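Local coordinates for oxysterol-binding protein homolog 3 (Saccharomyces cerevisiae, PDB 4INQ) that carries sterols and phospholipids in a hydrophobic pocket and transfers them between membranes, coupled to phosphoinositides, at residues Lys118-Leu123 / Arg322-Ile327. Residues are numbered along the deposited sequence; the frame is centred on the assembly and turned at random.
Sequences KPFNPL and RLRPDI. With PIF ((2R)-3-{[(S)-hydroxy{[(1R,2R,3R,4R,5S,6R)-2,3,5,6-tetrahydroxy-4-(phosphonooxy)cyclohexyl]oxy}phosphoryl]oxy}propane-1,2-diyl dioctanoate), chain B.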
ATOM      1  N   LYS A 118       9.559  -7.790  -3.694  1.00 24.21           N
ATOM      2  CA  LYS A 118       9.083  -6.417  -3.523  1.00 23.36           C
ATOM      3  C   LYS A 118       8.368  -5.902  -4.773  1.00 22.95           C
ATOM      4  O   LYS A 118       8.502  -6.475  -5.858  1.00 23.15           O
ATOM      5  CB  LYS A 118      10.260  -5.492  -3.209  1.00 22.63           C
ATOM      6  CG  LYS A 118      11.164  -5.245  -4.400  1.00 21.11           C
ATOM      7  CD  LYS A 118      12.306  -4.317  -4.042  1.00 23.07           C
ATOM      8  CE  LYS A 118      13.058  -3.885  -5.289  1.00 23.72           C
ATOM      9  NZ  LYS A 118      12.153  -3.122  -6.197  1.00 26.53           N
ATOM     10  N   PRO A 119       7.604  -4.803  -4.639  1.00 22.06           N
ATOM     11  CA  PRO A 119       6.893  -4.253  -5.792  1.00 20.02           C
ATOM     12  C   PRO A 119       7.887  -3.583  -6.727  1.00 19.15           C
ATOM     13  O   PRO A 119       9.026  -3.325  -6.336  1.00 19.56           O
ATOM     14  CB  PRO A 119       5.951  -3.222  -5.166  1.00 20.08           C
ATOM     15  CG  PRO A 119       5.868  -3.613  -3.725  1.00 23.15           C
ATOM     16  CD  PRO A 119       7.252  -4.067  -3.415  1.00 21.37           C
ATOM     17  N   PHE A 120       7.475  -3.313  -7.963  1.00 17.03           N
ATOM     18  CA  PHE A 120       8.367  -2.609  -8.873  1.00 16.49           C
ATOM     19  C   PHE A 120       8.411  -1.178  -8.356  1.00 17.52           C
ATOM     20  O   PHE A 120       7.435  -0.688  -7.782  1.00 16.86           O
ATOM     21  CB  PHE A 120       7.822  -2.584 -10.303  1.00 15.16           C
ATOM     22  CG  PHE A 120       8.059  -3.851 -11.078  1.00 13.31           C
ATOM     23  CD1 PHE A 120       7.418  -5.033 -10.723  1.00 11.90           C
ATOM     24  CD2 PHE A 120       8.907  -3.851 -12.176  1.00 11.13           C
ATOM     25  CE1 PHE A 120       7.617  -6.205 -11.460  1.00 11.84           C
ATOM     26  CE2 PHE A 120       9.112  -5.017 -12.918  1.00 12.05           C
ATOM     27  CZ  PHE A 120       8.466  -6.194 -12.558  1.00 10.50           C
ATOM     28  N   ASN A 121       9.541  -0.514  -8.539  1.00 18.14           N
ATOM     29  CA  ASN A 121       9.654   0.866  -8.115  1.00 19.16           C
ATOM     30  C   ASN A 121       9.002   1.684  -9.218  1.00 17.59           C
ATOM     31  O   ASN A 121       9.347   1.535 -10.387  1.00 15.74           O
ATOM     32  CB  ASN A 121      11.125   1.261  -7.966  1.00 23.59           C
ATOM     33  CG  ASN A 121      11.440   1.813  -6.583  1.00 29.44           C
ATOM     34  OD1 ASN A 121      10.834   2.796  -6.137  1.00 31.99           O
ATOM     35  ND2 ASN A 121      12.392   1.183  -5.896  1.00 29.69           N
ATOM     36  N   PRO A 122       8.021   2.529  -8.869  1.00 17.04           N
ATOM     37  CA  PRO A 122       7.348   3.350  -9.879  1.00 16.77           C
ATOM     38  C   PRO A 122       8.282   4.418 -10.413  1.00 17.43           C
ATOM     39  O   PRO A 122       9.196   4.853  -9.713  1.00 17.38           O
ATOM     40  CB  PRO A 122       6.185   3.979  -9.107  1.00 16.90           C
ATOM     41  CG  PRO A 122       5.915   2.986  -8.018  1.00 17.99           C
ATOM     42  CD  PRO A 122       7.306   2.597  -7.582  1.00 15.50           C
ATOM     43  N   LEU A 123       8.045   4.843 -11.649  1.00 14.98           N
ATOM     44  CA  LEU A 123       8.841   5.893 -12.257  1.00 13.69           C
ATOM     45  C   LEU A 123       8.258   7.211 -11.771  1.00 14.49           C
ATOM     46  O   LEU A 123       7.127   7.253 -11.297  1.00 14.61           O
ATOM     47  CB  LEU A 123       8.732   5.824 -13.776  1.00 13.34           C
ATOM     48  CG  LEU A 123       9.129   4.493 -14.402  1.00 13.75           C
ATOM     49  CD1 LEU A 123       9.072   4.622 -15.915  1.00 15.02           C
ATOM     50  CD2 LEU A 123      10.545   4.093 -13.930  1.00 10.49           C
ATOM     51  N   ARG A 322      -0.711  -0.086 -14.734  1.00 14.55           N
ATOM     52  CA  ARG A 322      -1.233  -1.203 -15.518  1.00 15.29           C
ATOM     53  C   ARG A 322      -0.638  -1.214 -16.928  1.00 15.76           C
ATOM     54  O   ARG A 322      -0.700  -2.227 -17.636  1.00 15.07           O
ATOM     55  CB  ARG A 322      -2.758  -1.124 -15.628  1.00 15.05           C
ATOM     56  CG  ARG A 322      -3.529  -1.326 -14.317  1.00 16.63           C
ATOM     57  CD  ARG A 322      -5.036  -1.203 -14.584  1.00 15.31           C
ATOM     58  NE  ARG A 322      -5.847  -1.180 -13.372  1.00 15.36           N
ATOM     59  CZ  ARG A 322      -5.976  -0.122 -12.574  1.00 16.71           C
ATOM     60  NH1 ARG A 322      -5.343   1.008 -12.860  1.00 17.36           N
ATOM     61  NH2 ARG A 322      -6.744  -0.188 -11.493  1.00 14.74           N
ATOM     62  N   LEU A 323      -0.047  -0.094 -17.331  1.00 14.73           N
ATOM     63  CA  LEU A 323       0.511   0.013 -18.671  1.00 14.89           C
ATOM     64  C   LEU A 323       2.009  -0.221 -18.750  1.00 15.35           C
ATOM     65  O   LEU A 323       2.588  -0.129 -19.832  1.00 14.17           O
ATOM     66  CB  LEU A 323       0.169   1.380 -19.263  1.00 12.88           C
ATOM     67  CG  LEU A 323      -1.322   1.717 -19.170  1.00 15.50           C
ATOM     68  CD1 LEU A 323      -1.577   3.128 -19.698  1.00 13.25           C
ATOM     69  CD2 LEU A 323      -2.130   0.682 -19.952  1.00 16.54           C
ATOM     70  N   ARG A 324       2.640  -0.514 -17.615  1.00 14.30           N
ATOM     71  CA  ARG A 324       4.073  -0.770 -17.607  1.00 14.08           C
ATOM     72  C   ARG A 324       4.390  -2.098 -18.283  1.00 13.96           C
ATOM     73  O   ARG A 324       3.841  -3.142 -17.924  1.00 12.26           O
ATOM     74  CB  ARG A 324       4.611  -0.774 -16.179  1.00 16.21           C
ATOM     75  CG  ARG A 324       4.859   0.616 -15.671  1.00 16.77           C
ATOM     76  CD  ARG A 324       5.621   0.644 -14.395  1.00 17.30           C
ATOM     77  NE  ARG A 324       6.942   0.029 -14.493  1.00 14.51           N
ATOM     78  CZ  ARG A 324       7.920   0.290 -13.634  1.00 15.68           C
ATOM     79  NH1 ARG A 324       7.708   1.156 -12.650  1.00 13.82           N
ATOM     80  NH2 ARG A 324       9.090  -0.321 -13.731  1.00 12.46           N
ATOM     81  N   PRO A 325       5.292  -2.070 -19.274  1.00 13.32           N
ATOM     82  CA  PRO A 325       5.703  -3.258 -20.028  1.00 13.40           C
ATOM     83  C   PRO A 325       6.456  -4.320 -19.232  1.00 14.08           C
ATOM     84  O   PRO A 325       6.207  -5.518 -19.417  1.00 15.68           O
ATOM     85  CB  PRO A 325       6.540  -2.669 -21.158  1.00 11.85           C
ATOM     86  CG  PRO A 325       7.139  -1.446 -20.512  1.00 10.70           C
ATOM     87  CD  PRO A 325       5.975  -0.864 -19.776  1.00 10.60           C
ATOM     88  N   ASP A 326       7.371  -3.894 -18.358  1.00 14.19           N
ATOM     89  CA  ASP A 326       8.154  -4.831 -17.547  1.00 15.26           C
ATOM     90  C   ASP A 326       7.302  -5.581 -16.538  1.00 17.30           C
ATOM     91  O   ASP A 326       7.466  -6.801 -16.349  1.00 17.30           O
ATOM     92  CB  ASP A 326       9.301  -4.105 -16.832  1.00 15.80           C
ATOM     93  CG  ASP A 326       8.836  -2.906 -16.011  1.00 18.46           C
ATOM     94  OD1 ASP A 326       7.710  -2.396 -16.221  1.00 16.18           O
ATOM     95  OD2 ASP A 326       9.631  -2.453 -15.159  1.00 16.80           O
ATOM     96  N   ILE A 327       6.384  -4.864 -15.896  1.00 16.02           N
ATOM     97  CA  ILE A 327       5.499  -5.490 -14.925  1.00 13.61           C
ATOM     98  C   ILE A 327       4.587  -6.467 -15.656  1.00 15.75           C
ATOM     99  O   ILE A 327       4.365  -7.587 -15.193  1.00 13.22           O
ATOM    100  CB  ILE A 327       4.596  -4.453 -14.191  1.00 11.58           C
ATOM    101  CG1 ILE A 327       5.454  -3.475 -13.378  1.00 13.13           C
ATOM    102  CG2 ILE A 327       3.616  -5.194 -13.287  1.00  7.01           C
ATOM    103  CD1 ILE A 327       4.654  -2.508 -12.491  1.00 11.00           C
TER
HETATM  104  C1  PIF B1001      15.459   1.200  -9.254  1.00 42.49           C
HETATM  105  O1  PIF B1001      14.641   0.365  -8.433  1.00 46.00           O
HETATM  106  P1  PIF B1001      15.115  -1.015  -7.737  1.00 45.66           P
HETATM  107  C2  PIF B1001      16.703   1.733  -8.458  1.00 42.34           C
HETATM  108  O2  PIF B1001      16.254   2.500  -7.321  1.00 40.93           O
HETATM  109  C3  PIF B1001      17.560   2.634  -9.415  1.00 41.82           C
HETATM  110  O3  PIF B1001      18.708   3.145  -8.731  1.00 42.86           O
HETATM  111  C4  PIF B1001      16.717   3.817  -9.957  1.00 39.71           C
HETATM  112  O4  PIF B1001      17.485   4.606 -10.864  1.00 38.69           O
HETATM  113  P4  PIF B1001      18.405   5.856 -10.482  1.00 38.77           P
HETATM  114  C5  PIF B1001      15.481   3.297 -10.693  1.00 39.98           C
HETATM  115  O5  PIF B1001      14.721   4.395 -11.169  1.00 40.59           O
HETATM  116  C6  PIF B1001      14.617   2.410  -9.774  1.00 41.20           C
HETATM  117  O6  PIF B1001      13.485   1.970 -10.502  1.00 39.51           O
HETATM  118  C7  PIF B1001      16.126  -1.001  -5.185  1.00 49.83           C
HETATM  119  C8  PIF B1001      15.670  -0.620  -3.733  1.00 52.18           C
HETATM  120  C9  PIF B1001      14.262  -1.128  -3.376  1.00 54.32           C
HETATM  121  C10 PIF B1001      12.625  -0.343  -1.833  1.00 57.16           C
HETATM  122  C11 PIF B1001      11.651  -1.344  -1.168  1.00 56.07           C
HETATM  123  O11 PIF B1001      16.349  -1.604  -8.288  1.00 47.09           O
HETATM  124  C12 PIF B1001      10.239  -0.769  -1.018  1.00 55.52           C
HETATM  125  O12 PIF B1001      13.862  -2.015  -7.885  1.00 46.20           O
HETATM  126  C13 PIF B1001       9.323  -1.725  -0.244  1.00 54.62           C
HETATM  127  O13 PIF B1001      15.095  -0.742  -6.133  1.00 48.41           O
HETATM  128  C14 PIF B1001       7.963  -1.076   0.058  1.00 53.90           C
HETATM  129  O14 PIF B1001      16.733  -1.116  -2.808  1.00 53.04           O
HETATM  130  C15 PIF B1001       7.244  -1.780   1.216  1.00 55.11           C
HETATM  131  O15 PIF B1001      13.943  -0.716  -2.032  1.00 57.10           O
HETATM  132  C16 PIF B1001       6.379  -0.817   2.048  1.00 56.49           C
HETATM  133  O16 PIF B1001      12.225   0.779  -2.176  1.00 58.31           O
HETATM  134  C17 PIF B1001       6.706  -0.890   3.554  1.00 56.63           C
HETATM  135  O17 PIF B1001      16.946   0.725  -1.477  1.00 53.71           O
HETATM  136  C18 PIF B1001      17.023  -0.495  -1.601  1.00 54.20           C
HETATM  137  C19 PIF B1001      17.434  -1.315  -0.385  1.00 55.01           C
HETATM  138  C20 PIF B1001      16.235  -1.577   0.526  1.00 55.97           C
HETATM  139  C21 PIF B1001      15.904  -3.078   0.602  1.00 57.01           C
HETATM  140  C22 PIF B1001      14.652  -3.337   1.172  1.00 56.63           C
HETATM  141  C23 PIF B1001      13.694  -4.221   0.648  1.00 56.64           C
HETATM  142  C24 PIF B1001      12.411  -4.450   1.181  1.00 56.77           C
HETATM  143  C25 PIF B1001      11.803  -5.515   0.501  1.00 56.47           C
HETATM  144  O41 PIF B1001      18.151   7.001 -11.559  1.00 38.75           O
HETATM  145  O42 PIF B1001      19.831   5.403 -10.417  1.00 39.31           O
HETATM  146  O43 PIF B1001      17.852   6.464  -9.074  1.00 37.53           O
HETATM  147  O   HOH W   1      11.329   0.135 -11.780  1.00 31.41           O
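Arg324, the N-cap residue of helix 325-331, reaches across to Asn121 and its neighbours in the 118-123 segment, which also meets the bound phosphatidylinositol 4-phosphate analogue in the OSBP-related domain. Its NH1 donates to Asn121 O at 2.8 Å, in the guanidinium plane but 36° above the carbonyl plane. One guanidinium face lies under Phe120 CB, the opposite one against Leu123 CG, and Pro122 CA sits at the edge. Ile327 CG1 covers the Phe120 ring, 3.6 Å from its centroid, a CH-pi contact close to the ring centre. Asp326 OD2 approaches Phe120 CD2 obliquely at 3.4 Å, the carboxylate turned 76° to the ring. That carboxylate holds the arginine side-on: Arg324 NE bonds to Asp326 OD1, and Arg324 NH2 to Asp326 OD2 at 2.6 Å, each oxygen using its syn lone pair. A bend at chi3 (60°) turns the guanidinium to this double grip, while Glu126 adds a salt bridge to NH1 and also accepts from Leu123 N. A water accepts from Arg324 NH2 and also bonds to Asn121 O and to the lipid's inositol hydroxyl O6, linking the guanidinium to the headgroup. With alanine at Arg324, Asp326 and Glu126 are likely to lose the cation they share, and Asn121 O its direct N-H donor, freeing the chain beside the lipid to shift. On the lipid side, Asn121 ND2 makes a weak bond to ester oxygen O13 of the phosphodiester. Lys118, bent at chi4, places Lys118 NZ 3.1 Å from Pro119 O and 2.6 Å from phosphate oxygen PIF O12.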